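Local coordinates for protein tryptophan synthase alpha chain (Campylobacter jejuni, PDB 3THA) that probably cleaves indoleglycerol phosphate to indole and glyceraldehyde 3-phosphate as the alpha subunit of tryptophan synthase, in the last step of tryptophan biosynthesis, at residues K66-D70 with Q71-I75; H76-F79 with E80-R84; N98-S102 with Y103-K107; K110-S114 with L115-A119; G237-D240 with I241-K244. All coordinates share one frame; numbering follows the deposited sequence.

Contact 1. Residues K66-D70 with Q71-I75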
loop_
_atom_site.group_PDB
_atom_site.type_symbol
_atom_site.label_atom_id
_atom_site.label_comp_id
_atom_site.label_asym_id
_atom_site.label_seq_id
_atom_site.Cartn_x
_atom_site.Cartn_y
_atom_site.Cartn_z
ATOM N N LYS B 66 0.467 8.962 8.454
ATOM C CA LYS B 66 0.258 10.401 8.390
ATOM C C LYS B 66 0.579 10.958 9.746
ATOM O O LYS B 66 1.256 11.996 9.886
ATOM C CB LYS B 66 -1.178 10.800 8.003
ATOM C CG LYS B 66 -1.805 10.055 6.818
ATOM C CD LYS B 66 -2.768 11.008 6.143
ATOM C CE LYS B 66 -3.594 10.373 5.022
ATOM N NZ LYS B 66 -2.902 9.431 4.052
ATOM N N ILE B 67 0.102 10.262 10.768
ATOM C CA ILE B 67 0.360 10.716 12.128
ATOM C C ILE B 67 1.852 10.788 12.381
ATOM O O ILE B 67 2.338 11.807 12.865
ATOM C CB ILE B 67 -0.359 9.880 13.176
ATOM C CG1 ILE B 67 -1.885 10.089 13.038
ATOM C CG2 ILE B 67 0.057 10.343 14.559
ATOM C CD1 ILE B 67 -2.773 8.890 13.434
ATOM N N ALA B 68 2.597 9.738 12.013
ATOM C CA ALA B 68 4.020 9.765 12.223
ATOM C C ALA B 68 4.600 10.961 11.470
ATOM O O ALA B 68 5.430 11.719 12.039
ATOM C CB ALA B 68 4.658 8.474 11.731
ATOM N N LEU B 69 4.162 11.123 10.208
ATOM C CA LEU B 69 4.744 12.128 9.304
ATOM C C LEU B 69 4.544 13.551 9.784
ATOM O O LEU B 69 5.499 14.329 9.827
ATOM C CB LEU B 69 4.252 11.997 7.848
ATOM C CG LEU B 69 4.774 10.813 7.047
ATOM C CD1 LEU B 69 3.930 10.696 5.763
ATOM C CD2 LEU B 69 6.268 10.939 6.751
ATOM N N ASP B 70 3.330 13.906 10.167
ATOM C CA ASP B 70 3.113 15.282 10.645
ATOM C C ASP B 70 3.697 15.531 12.053
ATOM O O ASP B 70 3.860 16.677 12.485
ATOM C CB ASP B 70 1.636 15.630 10.645
ATOM C CG ASP B 70 1.004 15.366 11.967
ATOM O OD1 ASP B 70 0.350 16.293 12.499
ATOM O OD2 ASP B 70 1.191 14.240 12.486
ATOM N N GLN B 71 3.983 14.432 12.748
ATOM C CA GLN B 71 4.537 14.421 14.062
ATOM C C GLN B 71 6.064 14.583 13.845
ATOM O O GLN B 71 6.828 14.878 14.784
ATOM C CB GLN B 71 4.128 13.082 14.664
ATOM C CG GLN B 71 4.553 12.748 16.030
ATOM C CD GLN B 71 3.768 13.444 17.128
ATOM O OE1 GLN B 71 2.547 13.626 17.061
ATOM N NE2 GLN B 71 4.474 13.811 18.161
ATOM N N GLY B 72 6.507 14.411 12.586
ATOM C CA GLY B 72 7.863 14.814 12.183
ATOM C C GLY B 72 8.797 13.633 12.100
ATOM O O GLY B 72 9.984 13.809 11.818
ATOM N N VAL B 73 8.244 12.434 12.326
ATOM C CA VAL B 73 8.989 11.158 12.249
ATOM C C VAL B 73 9.434 10.778 10.822
ATOM O O VAL B 73 8.630 10.282 9.987
ATOM C CB VAL B 73 8.202 9.971 12.880
ATOM C CG1 VAL B 73 9.049 8.728 12.915
ATOM C CG2 VAL B 73 7.742 10.310 14.308
ATOM N N ASP B 74 10.732 10.985 10.576
ATOM C CA ASP B 74 11.385 10.575 9.348
ATOM C C ASP B 74 12.460 9.534 9.664
ATOM O O ASP B 74 12.731 9.234 10.852
ATOM C CB ASP B 74 11.960 11.796 8.597
ATOM C CG ASP B 74 12.853 12.697 9.476
ATOM O OD1 ASP B 74 13.185 12.324 10.639
ATOM O OD2 ASP B 74 13.228 13.805 8.991
ATOM N N ILE B 75 13.080 8.981 8.619
ATOM C CA ILE B 75 13.968 7.864 8.816
ATOM C C ILE B 75 15.136 8.300 9.699
ATOM O O ILE B 75 15.701 7.500 10.462
ATOM C CB ILE B 75 14.384 7.213 7.461
ATOM C CG1 ILE B 75 15.412 6.088 7.663
ATOM C CG2 ILE B 75 14.826 8.267 6.431
ATOM C CD1 ILE B 75 14.842 4.786 8.308
#
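Ala68 and Val73 hold the last turn of helix 60-70 to the chain that leaves it. Val73 N donates to Ala68 O at 2.9 Å, a bond spanning five residues, and inside it Gly72 N reaches Leu69 O, also at 2.9 Å. The two bonds differ in approach: Val73 N lies moderately tilted from the carbonyl plane of Ala68, whereas Gly72 N stands above that of Leu69, 70° out of it. With Gly72 at phi 102°, this is a Schellman motif, and that backbone conformation would crowd a CB against the preceding carbonyl oxygen. Gln71 N adds a weak bond to Ala68 O at 3.2 Å.

Among the side chains, the methyl of Ala68 meets Val73, CB to CB at 4.0 Å. Val73 has CG1 anti to its backbone N (chi1 -174°), which leaves CG2 beside that N and 3.5 Å from Ala68 O, the acceptor the N uses. Leu69 CD2 touches Val73 O more loosely, at 4.1 Å. On the helix itself Lys66 forms a salt bridge with Asp53 and a cation-pi contact with Phe206 of the second subunit.

Ala68 O thus takes one sound and one weak donor: Gly72 N and Val73 N are bonded back into the last turn, Gln71 N is held only weakly, and the Ala68 and Val73 side chains pack beside the shared acceptor.

Contact 2. Residues H76-F79 with E80-R84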
loop_
_atom_site.group_PDB
_atom_site.type_symbol
_atom_site.label_atom_id
_atom_site.label_comp_id
_atom_site.label_asym_id
_atom_site.label_seq_id
_atom_site.Cartn_x
_atom_site.Cartn_y
_atom_site.Cartn_z
ATOM N N HIS B 76 15.445 9.592 9.655
ATOM C CA HIS B 76 16.562 10.112 10.416
ATOM C C HIS B 76 16.319 9.946 11.895
ATOM O O HIS B 76 17.216 9.496 12.614
ATOM C CB HIS B 76 16.838 11.570 10.073
ATOM C CG HIS B 76 17.076 11.796 8.615
ATOM N ND1 HIS B 76 18.318 11.652 8.039
ATOM C CD2 HIS B 76 16.217 12.099 7.605
ATOM C CE1 HIS B 76 18.220 11.886 6.738
ATOM N NE2 HIS B 76 16.955 12.146 6.447
ATOM N N SER B 77 15.097 10.280 12.333
ATOM C CA SER B 77 14.765 10.228 13.743
ATOM C C SER B 77 14.551 8.766 14.215
ATOM O O SER B 77 14.862 8.438 15.373
ATOM C CB SER B 77 13.602 11.150 14.076
ATOM O OG SER B 77 12.375 10.639 13.616
ATOM N N VAL B 78 14.086 7.902 13.304
ATOM C CA VAL B 78 14.101 6.425 13.502
ATOM C C VAL B 78 15.512 5.859 13.722
ATOM O O VAL B 78 15.773 5.170 14.721
ATOM C CB VAL B 78 13.410 5.682 12.341
ATOM C CG1 VAL B 78 13.658 4.162 12.409
ATOM C CG2 VAL B 78 11.906 5.998 12.329
ATOM N N PHE B 79 16.425 6.143 12.796
ATOM C CA PHE B 79 17.810 5.756 12.992
ATOM C C PHE B 79 18.315 6.260 14.359
ATOM O O PHE B 79 18.976 5.508 15.110
ATOM C CB PHE B 79 18.678 6.269 11.852
ATOM C CG PHE B 79 18.588 5.448 10.594
ATOM C CD1 PHE B 79 18.474 4.041 10.652
ATOM C CD2 PHE B 79 18.673 6.068 9.340
ATOM C CE1 PHE B 79 18.432 3.260 9.473
ATOM C CE2 PHE B 79 18.634 5.304 8.162
ATOM C CZ PHE B 79 18.501 3.887 8.240
ATOM N N GLU B 80 17.983 7.516 14.690
ATOM C CA GLU B 80 18.360 8.090 16.006
ATOM C C GLU B 80 17.760 7.300 17.177
ATOM O O GLU B 80 18.402 7.095 18.180
ATOM C CB GLU B 80 17.957 9.563 16.114
ATOM C CG GLU B 80 18.993 10.537 15.601
ATOM C CD GLU B 80 18.538 11.990 15.768
ATOM O OE1 GLU B 80 18.117 12.593 14.742
ATOM O OE2 GLU B 80 18.569 12.509 16.927
ATOM N N LEU B 81 16.532 6.844 17.006
ATOM C CA LEU B 81 15.827 6.022 17.972
ATOM C C LEU B 81 16.380 4.614 18.150
ATOM O O LEU B 81 16.516 4.134 19.282
ATOM C CB LEU B 81 14.370 5.914 17.535
ATOM C CG LEU B 81 13.505 4.888 18.234
ATOM C CD1 LEU B 81 13.345 5.278 19.697
ATOM C CD2 LEU B 81 12.195 4.889 17.515
ATOM N N LEU B 82 16.648 3.944 17.041
ATOM C CA LEU B 82 17.268 2.620 17.065
ATOM C C LEU B 82 18.580 2.560 17.825
ATOM O O LEU B 82 18.910 1.524 18.368
ATOM C CB LEU B 82 17.462 2.090 15.657
ATOM C CG LEU B 82 16.122 1.689 15.080
ATOM C CD1 LEU B 82 16.286 1.396 13.603
ATOM C CD2 LEU B 82 15.560 0.473 15.859
ATOM N N ALA B 83 19.293 3.683 17.910
ATOM C CA ALA B 83 20.600 3.714 18.561
ATOM C C ALA B 83 20.441 3.796 20.059
ATOM O O ALA B 83 21.347 3.406 20.790
ATOM C CB ALA B 83 21.406 4.873 18.076
ATOM N N ARG B 84 19.307 4.311 20.529
ATOM C CA ARG B 84 19.073 4.327 21.966
ATOM C C ARG B 84 18.312 3.120 22.519
ATOM O O ARG B 84 17.967 3.096 23.682
ATOM C CB ARG B 84 18.481 5.655 22.473
ATOM C CG ARG B 84 17.878 6.571 21.458
ATOM C CD ARG B 84 17.309 7.823 22.149
ATOM N NE ARG B 84 15.966 8.077 21.650
ATOM C CZ ARG B 84 15.709 8.765 20.554
ATOM N NH1 ARG B 84 14.448 8.922 20.142
ATOM N NH2 ARG B 84 16.705 9.301 19.871
HETATM O O HOH W 1 14.852 9.797 17.857
#
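His76 to Glu80, Ser77 to Leu81 and Val78 to Leu82 are the sound i-to-i+4 backbone bonds of helix 75-83. The straightest is Leu82 N to Val78 O, 2.8 Å with an N-H...O angle of 171°; Ala83 N to Phe79 O, at 3.4 Å, is weak, as the helix is about to end.

The apolar contact is made by Val78 and Leu82, which lie side by side and point the same way, CG1 to CD1 at 4.0 Å. Leu82 CG is anti to its carbonyl carbon (chi1 -73°), which also brings CG to 3.5 Å from Val78 O. Both side chains pack on Phe93 of strand 90-94, the barrel strand beneath the helix.

A water provides the third kind of link. It donates to Ser77 O at 2.8 Å and accepts from Arg84 NH1 at 2.5 Å, while Leu81 CA lies over the centre of one face of the Arg84 guanidinium, 3.7 Å from the plane. Ser77 OG bonds to Asp74 O.

Ser77 O therefore serves two donors, Leu81 N and the water. The water and Leu81 CA tie the guanidinium back to its own helix and a salt bridge from NE to Glu31 ties it to helix 27-35, which should restrict its rotation.

Contact 3. Residues N98-S102 with Y103-K107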
loop_
_atom_site.group_PDB
_atom_site.type_symbol
_atom_site.label_atom_id
_atom_site.label_comp_id
_atom_site.label_asym_id
_atom_site.label_seq_id
_atom_site.Cartn_x
_atom_site.Cartn_y
_atom_site.Cartn_z
ATOM N N ASN B 98 10.860 3.879 -1.978
ATOM C CA ASN B 98 11.038 5.308 -2.108
ATOM C C ASN B 98 11.833 5.885 -0.937
ATOM O O ASN B 98 12.584 6.836 -1.108
ATOM C CB ASN B 98 9.708 6.036 -2.284
ATOM C CG ASN B 98 8.717 5.815 -1.106
ATOM O OD1 ASN B 98 9.092 5.577 0.050
ATOM N ND2 ASN B 98 7.448 5.905 -1.417
ATOM N N LEU B 99 11.654 5.326 0.254
ATOM C CA LEU B 99 12.384 5.766 1.401
ATOM C C LEU B 99 13.880 5.455 1.188
ATOM O O LEU B 99 14.765 6.275 1.514
ATOM C CB LEU B 99 11.863 5.049 2.636
ATOM C CG LEU B 99 12.295 5.675 3.964
ATOM C CD1 LEU B 99 11.361 5.271 5.066
ATOM C CD2 LEU B 99 13.659 5.274 4.339
ATOM N N ILE B 100 14.149 4.264 0.652
ATOM C CA ILE B 100 15.503 3.744 0.504
ATOM C C ILE B 100 16.221 4.533 -0.577
ATOM O O ILE B 100 17.255 5.147 -0.314
ATOM C CB ILE B 100 15.500 2.209 0.242
ATOM C CG1 ILE B 100 14.835 1.469 1.432
ATOM C CG2 ILE B 100 16.918 1.674 -0.058
ATOM C CD1 ILE B 100 14.998 -0.064 1.429
ATOM N N PHE B 101 15.654 4.547 -1.774
ATOM C CA PHE B 101 16.114 5.414 -2.846
ATOM C C PHE B 101 16.553 6.839 -2.472
ATOM O O PHE B 101 17.596 7.310 -2.927
ATOM C CB PHE B 101 15.037 5.504 -3.912
ATOM C CG PHE B 101 15.500 6.133 -5.181
ATOM C CD1 PHE B 101 15.437 7.524 -5.345
ATOM C CD2 PHE B 101 15.999 5.338 -6.212
ATOM C CE1 PHE B 101 15.882 8.121 -6.522
ATOM C CE2 PHE B 101 16.427 5.903 -7.408
ATOM C CZ PHE B 101 16.375 7.311 -7.569
ATOM N N SER B 102 15.731 7.513 -1.688
ATOM C CA SER B 102 15.968 8.879 -1.197
ATOM C C SER B 102 17.187 9.008 -0.274
ATOM O O SER B 102 17.954 9.975 -0.351
ATOM C CB SER B 102 14.731 9.352 -0.412
ATOM O OG SER B 102 15.093 10.251 0.634
ATOM N N TYR B 103 17.324 8.040 0.620
ATOM C CA TYR B 103 18.458 7.973 1.498
ATOM C C TYR B 103 19.763 7.652 0.790
ATOM O O TYR B 103 20.796 8.179 1.192
ATOM C CB TYR B 103 18.184 6.923 2.551
ATOM C CG TYR B 103 18.883 7.188 3.844
ATOM C CD1 TYR B 103 18.486 8.223 4.688
ATOM C CD2 TYR B 103 19.934 6.391 4.223
ATOM C CE1 TYR B 103 19.169 8.454 5.889
ATOM C CE2 TYR B 103 20.588 6.591 5.371
ATOM C CZ TYR B 103 20.212 7.605 6.215
ATOM O OH TYR B 103 20.945 7.701 7.357
ATOM N N GLY B 104 19.699 6.840 -0.281
ATOM C CA GLY B 104 20.861 6.270 -0.990
ATOM C C GLY B 104 20.960 4.812 -0.606
ATOM O O GLY B 104 20.948 4.496 0.566
ATOM N N LEU B 105 21.035 3.914 -1.572
ATOM C CA LEU B 105 20.901 2.479 -1.310
ATOM C C LEU B 105 21.938 1.878 -0.342
ATOM O O LEU B 105 21.592 1.191 0.660
ATOM C CB LEU B 105 20.949 1.724 -2.607
ATOM C CG LEU B 105 19.712 1.107 -3.240
ATOM C CD1 LEU B 105 18.553 2.113 -3.474
ATOM C CD2 LEU B 105 20.198 0.503 -4.559
ATOM N N GLU B 106 23.200 2.148 -0.660
ATOM C CA GLU B 106 24.314 1.787 0.179
ATOM C C GLU B 106 24.217 2.427 1.572
ATOM O O GLU B 106 24.251 1.710 2.583
ATOM C CB GLU B 106 25.622 2.170 -0.538
ATOM C CG GLU B 106 26.850 2.051 0.283
ATOM C CD GLU B 106 28.054 1.747 -0.575
ATOM O OE1 GLU B 106 28.702 2.706 -1.084
ATOM O OE2 GLU B 106 28.351 0.536 -0.732
ATOM N N LYS B 107 24.108 3.759 1.634
ATOM C CA LYS B 107 24.035 4.461 2.923
ATOM C C LYS B 107 22.983 3.824 3.870
ATOM O O LYS B 107 23.221 3.613 5.071
ATOM C CB LYS B 107 23.709 5.960 2.706
ATOM C CG LYS B 107 24.888 6.923 2.643
ATOM C CD LYS B 107 25.740 6.779 1.366
ATOM C CE LYS B 107 27.089 7.548 1.476
ATOM N NZ LYS B 107 28.056 7.261 0.348
#
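A glycine-ended junction between two successive helices of the TIM barrel, 97-103 and 105-114, is the element here: Gly104 closes the earlier helix with positive phi (105°) and also stands at the N-cap position of the next. The chain before it is still held by Tyr103 N, which donates to Leu99 O at 3.2 Å. Gly104 N then bonds to Ile100 O at 3.0 Å, approaching almost end-on to the carbonyl, and reaches Phe101 O only weakly, at 3.4 Å. Its backbone angles would jam a CB against the carbonyl oxygen of Tyr103, so glycine fits this position.

Beyond the junction Leu105 turns back on the first helix. Its CD1 meets Ile100 CG2 at 3.8 Å, the two side chains crossing at about a right angle, and the same methyl lies 4.1 Å from Phe101 N. Ile100 offers CG2 for this because that branch is anti to its backbone N, while CG1 sits beside the N (chi1 -60°). Tyr103 CB rests 3.5 Å from Ile100 O; from there the ring leads away from residues 98-102, with Lys107 C at its edge and in its plane, and the ring also packs on Ile75 of helix 75-83. At the start of the segment, Asn98 ND2 donates to Glu124 O of the second subunit.

Polar and apolar ties share the work at this bend: Ile100 contributes its carbonyl to the glycine amide and its CG2 methyl to Leu105, so it meets both the amide that closes the first helix and the first residue of the next.

Contact 4. Residues K110-S114 with L115-A119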
loop_
_atom_site.group_PDB
_atom_site.type_symbol
_atom_site.label_atom_id
_atom_site.label_comp_id
_atom_site.label_asym_id
_atom_site.label_seq_id
_atom_site.Cartn_x
_atom_site.Cartn_y
_atom_site.Cartn_z
ATOM N N LYS B 110 23.913 -0.101 5.086
ATOM C CA LYS B 110 24.976 -0.058 6.082
ATOM C C LYS B 110 24.431 0.471 7.413
ATOM O O LYS B 110 24.643 -0.127 8.466
ATOM C CB LYS B 110 26.121 0.821 5.566
ATOM C CG LYS B 110 27.148 1.227 6.612
ATOM C CD LYS B 110 28.385 1.761 5.906
ATOM C CE LYS B 110 29.406 2.358 6.868
ATOM N NZ LYS B 110 30.788 2.331 6.257
ATOM N N LYS B 111 23.724 1.596 7.357
ATOM C CA LYS B 111 23.122 2.145 8.557
ATOM C C LYS B 111 22.225 1.147 9.272
ATOM O O LYS B 111 22.409 0.887 10.468
ATOM C CB LYS B 111 22.367 3.429 8.254
ATOM C CG LYS B 111 22.947 4.599 9.007
ATOM C CD LYS B 111 22.362 4.576 10.397
ATOM C CE LYS B 111 22.347 5.951 11.046
ATOM N NZ LYS B 111 23.713 6.466 11.402
ATOM N N ALA B 112 21.255 0.605 8.538
ATOM C CA ALA B 112 20.358 -0.400 9.072
ATOM C C ALA B 112 21.134 -1.520 9.783
ATOM O O ALA B 112 20.785 -1.920 10.908
ATOM C CB ALA B 112 19.536 -0.949 7.981
ATOM N N LYS B 113 22.222 -1.975 9.166
ATOM C CA LYS B 113 23.020 -3.080 9.714
ATOM C C LYS B 113 23.804 -2.686 10.960
ATOM O O LYS B 113 23.938 -3.477 11.892
ATOM C CB LYS B 113 23.959 -3.659 8.645
ATOM C CG LYS B 113 24.952 -4.756 9.117
ATOM C CD LYS B 113 24.243 -6.094 9.372
ATOM C CE LYS B 113 25.221 -7.251 9.540
ATOM N NZ LYS B 113 24.483 -8.541 9.700
ATOM N N SER B 114 24.331 -1.469 10.982
ATOM C CA SER B 114 25.063 -1.023 12.162
ATOM C C SER B 114 24.114 -0.858 13.335
ATOM O O SER B 114 24.540 -0.898 14.487
ATOM C CB SER B 114 25.827 0.270 11.896
ATOM O OG SER B 114 24.954 1.330 11.558
ATOM N N LEU B 115 22.818 -0.717 13.044
ATOM C CA LEU B 115 21.828 -0.532 14.086
ATOM C C LEU B 115 21.062 -1.786 14.443
ATOM O O LEU B 115 19.949 -1.677 14.965
ATOM C CB LEU B 115 20.860 0.613 13.724
ATOM C CG LEU B 115 21.668 1.918 13.891
ATOM C CD1 LEU B 115 20.987 3.063 13.246
ATOM C CD2 LEU B 115 22.066 2.259 15.371
ATOM N N GLY B 116 21.631 -2.951 14.130
ATOM C CA GLY B 116 21.022 -4.248 14.465
ATOM C C GLY B 116 19.804 -4.720 13.659
ATOM O O GLY B 116 19.153 -5.736 14.005
ATOM N N ILE B 117 19.455 -3.989 12.613
ATOM C CA ILE B 117 18.462 -4.470 11.666
ATOM C C ILE B 117 19.073 -5.645 10.879
ATOM O O ILE B 117 20.215 -5.564 10.389
ATOM C CB ILE B 117 18.030 -3.357 10.698
ATOM C CG1 ILE B 117 17.557 -2.108 11.482
ATOM C CG2 ILE B 117 17.038 -3.910 9.636
ATOM C CD1 ILE B 117 16.097 -2.109 12.022
ATOM N N CYS B 118 18.309 -6.729 10.754
ATOM C CA CYS B 118 18.835 -7.972 10.190
ATOM C C CYS B 118 18.184 -8.314 8.861
ATOM O O CYS B 118 18.637 -9.240 8.195
ATOM C CB CYS B 118 18.635 -9.128 11.187
ATOM S SG CYS B 118 16.903 -9.641 11.298
ATOM N N ALA B 119 17.112 -7.597 8.482
ATOM C CA ALA B 119 16.393 -7.870 7.219
ATOM C C ALA B 119 15.494 -6.732 6.762
ATOM O O ALA B 119 14.990 -5.963 7.586
ATOM C CB ALA B 119 15.569 -9.114 7.354
#
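This is a helix C-terminal cap, a Schellman motif joining helix 105-114 to barrel strand 117-121, and so part of the alpha-to-beta return of the TIM barrel. Ile117 N donates to Ala112 O at 3.0 Å, and Gly116 N to Lys113 O at 3.3 Å, the latter from above the carbonyl plane. Gly116 supplies the positive phi (74°) that reverses the chain. Leu115 N, one residue earlier, is shared weakly between Lys111 O and Ala112 O.

Apolar contacts follow the same path. Ala112 CB touches Ile117 CB at 3.9 Å, and both residues pack on Phe93 of the neighbouring strand 90-94. Lys111 and Leu115 run side by side, pointing the same way; the lysine is bent at chi2, which lays its aliphatic CD against Leu115 CD1 at 3.5 Å. Leu115 itself leans on Phe79 and Ala83 of helix 75-83. Lys113 directs NZ to Asn141 O, outside the turn.

Lys111 O carries a second kind of donor. Ser114 has OG placed between its backbone N and its carbonyl carbon (chi1 62°), from where the hydroxyl donates to Lys111 O at 2.8 Å, tilted 20° from the carbonyl plane.

Contact 5. Residues G237-D240 with I241-K244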
loop_
_atom_site.group_PDB
_atom_site.type_symbol
_atom_site.label_atom_id
_atom_site.label_comp_id
_atom_site.label_asym_id
_atom_site.label_seq_id
_atom_site.Cartn_x
_atom_site.Cartn_y
_atom_site.Cartn_z
ATOM N N GLY B 237 -3.932 5.282 24.478
ATOM C CA GLY B 237 -3.023 6.234 25.087
ATOM C C GLY B 237 -2.377 5.612 26.310
ATOM O O GLY B 237 -2.402 6.230 27.399
ATOM N N ASN B 238 -1.805 4.404 26.132
ATOM C CA ASN B 238 -1.416 3.565 27.274
ATOM C C ASN B 238 -0.542 2.405 26.923
ATOM O O ASN B 238 -1.021 1.438 26.375
ATOM C CB ASN B 238 -2.653 2.989 27.964
ATOM C CG ASN B 238 -2.364 2.475 29.393
ATOM O OD1 ASN B 238 -1.360 1.821 29.664
ATOM N ND2 ASN B 238 -3.270 2.756 30.285
ATOM N N LEU B 239 0.718 2.453 27.319
ATOM C CA LEU B 239 1.581 1.363 26.962
ATOM C C LEU B 239 1.199 0.027 27.599
ATOM O O LEU B 239 1.409 -1.008 26.996
ATOM C CB LEU B 239 3.044 1.684 27.232
ATOM C CG LEU B 239 3.745 1.381 25.914
ATOM C CD1 LEU B 239 5.051 2.113 25.864
ATOM C CD2 LEU B 239 3.967 -0.102 25.659
ATOM N N ASP B 240 0.654 0.038 28.803
ATOM C CA ASP B 240 0.344 -1.229 29.455
ATOM C C ASP B 240 -0.812 -1.947 28.756
ATOM O O ASP B 240 -0.899 -3.177 28.780
ATOM C CB ASP B 240 -0.007 -1.019 30.955
ATOM C CG ASP B 240 1.010 -0.141 31.688
ATOM O OD1 ASP B 240 0.586 0.783 32.405
ATOM O OD2 ASP B 240 2.234 -0.343 31.531
ATOM N N ILE B 241 -1.717 -1.153 28.187
ATOM C CA ILE B 241 -2.873 -1.647 27.446
ATOM C C ILE B 241 -2.335 -2.156 26.082
ATOM O O ILE B 241 -2.614 -3.288 25.690
ATOM C CB ILE B 241 -3.998 -0.542 27.285
ATOM C CG1 ILE B 241 -4.484 -0.032 28.628
ATOM C CG2 ILE B 241 -5.211 -1.065 26.551
ATOM C CD1 ILE B 241 -5.600 1.036 28.539
ATOM N N ILE B 242 -1.529 -1.351 25.392
ATOM C CA ILE B 242 -0.945 -1.813 24.127
ATOM C C ILE B 242 -0.283 -3.146 24.324
ATOM O O ILE B 242 -0.492 -4.070 23.571
ATOM C CB ILE B 242 0.117 -0.883 23.566
ATOM C CG1 ILE B 242 -0.481 0.494 23.294
ATOM C CG2 ILE B 242 0.660 -1.462 22.290
ATOM C CD1 ILE B 242 0.563 1.532 22.910
HETATM N N MSE B 243 0.522 -3.229 25.358
HETATM C CA MSE B 243 1.183 -4.452 25.767
HETATM C C MSE B 243 0.206 -5.614 26.077
HETATM O O MSE B 243 0.404 -6.731 25.606
HETATM C CB MSE B 243 2.014 -4.126 27.006
HETATM C CG MSE B 243 3.330 -4.804 27.104
HETATM SE SE MSE B 243 4.587 -4.127 25.784
HETATM C CE MSE B 243 6.070 -5.179 26.535
ATOM N N LYS B 244 -0.821 -5.365 26.893
ATOM C CA LYS B 244 -1.752 -6.434 27.296
ATOM C C LYS B 244 -2.460 -7.058 26.079
ATOM O O LYS B 244 -2.607 -8.272 25.999
ATOM C CB LYS B 244 -2.756 -5.946 28.381
ATOM C CG LYS B 244 -4.180 -6.569 28.334
ATOM C CD LYS B 244 -5.176 -5.858 29.271
ATOM C CE LYS B 244 -6.577 -5.794 28.678
ATOM N NZ LYS B 244 -7.604 -5.969 29.751
#
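Asn238 O is approached by two amides of the first helical turn: Ile242 N, at 3.0 Å with an N-H...O angle of 176°, and Ile241 N, weakly, at 3.2 Å. The side-chain oxygen serves an overlapping pair. Asn238 OD1 accepts weak bonds from Ile241 N, at 3.3 Å, and from Asp240 N, at 2.8 Å but with a bent angle. The side chain reaches these amides with CG anti to the backbone N (chi1 -162°).

Its amide group also has an apolar partner. Ile241 crosses the asparagine at about a right angle, laying CG1 3.4 Å from Asn238 CG and CD1 3.4 Å from Asn238 ND2, so the carboxamide is packed as well as bonded.

The OD1 bonds make Asn238 a capping N-cap residue of helix 239-248, the last helix of the TIM-barrel chain, which lies at the protein surface against helix 27-35. Its side chain supplements, though only weakly, the bonding of first-turn amides that lack an i-to-i+4 acceptor within the helix. After the cap, regular helix bonding takes over: Met243 N donates to Leu239 O, and Lys244 N to Asp240 O.

Leu239 and the selenomethionine Met243, one turn apart, meet through CD2 and SE at 4.1 Å. The Met243 side chain also touches Arg36 and Ser40. Leu239 and Ile242 turn to helix 27-35, where they pack on Ala32 and Thr29 respectively. Asp240 OD2 forms a salt bridge with Arg36 NH1, pairing a carboxylate of the first turn with the loop that follows helix 27-35.

Overall arrangement
The five contacts follow in series along one eight-stranded parallel barrel. Contacts 1 and 2 lie between strands 44-48 and 90-94, their centres 13 Å apart, joined where Val73 CG1 meets Val78 CG2 at 4.0 Å. Contacts 3 and 4 share helix 105-114, which follows strand 90-94 and leads into strand 117-121 through contact 4. Contacts 2 and 4 are the closest pair, centres 11 Å apart, with Leu82 CD1 and Ile117 CD1 3.9 Å apart, so helix 75-83 packs against the junction of helix 105-114 and strand 117-121. Contacts 1 and 3 both reach the second subunit. Contact 5, about 33 Å centre to centre from contact 3, touches no other; its helix follows the last strand, 223-226, and packs on helix 27-35.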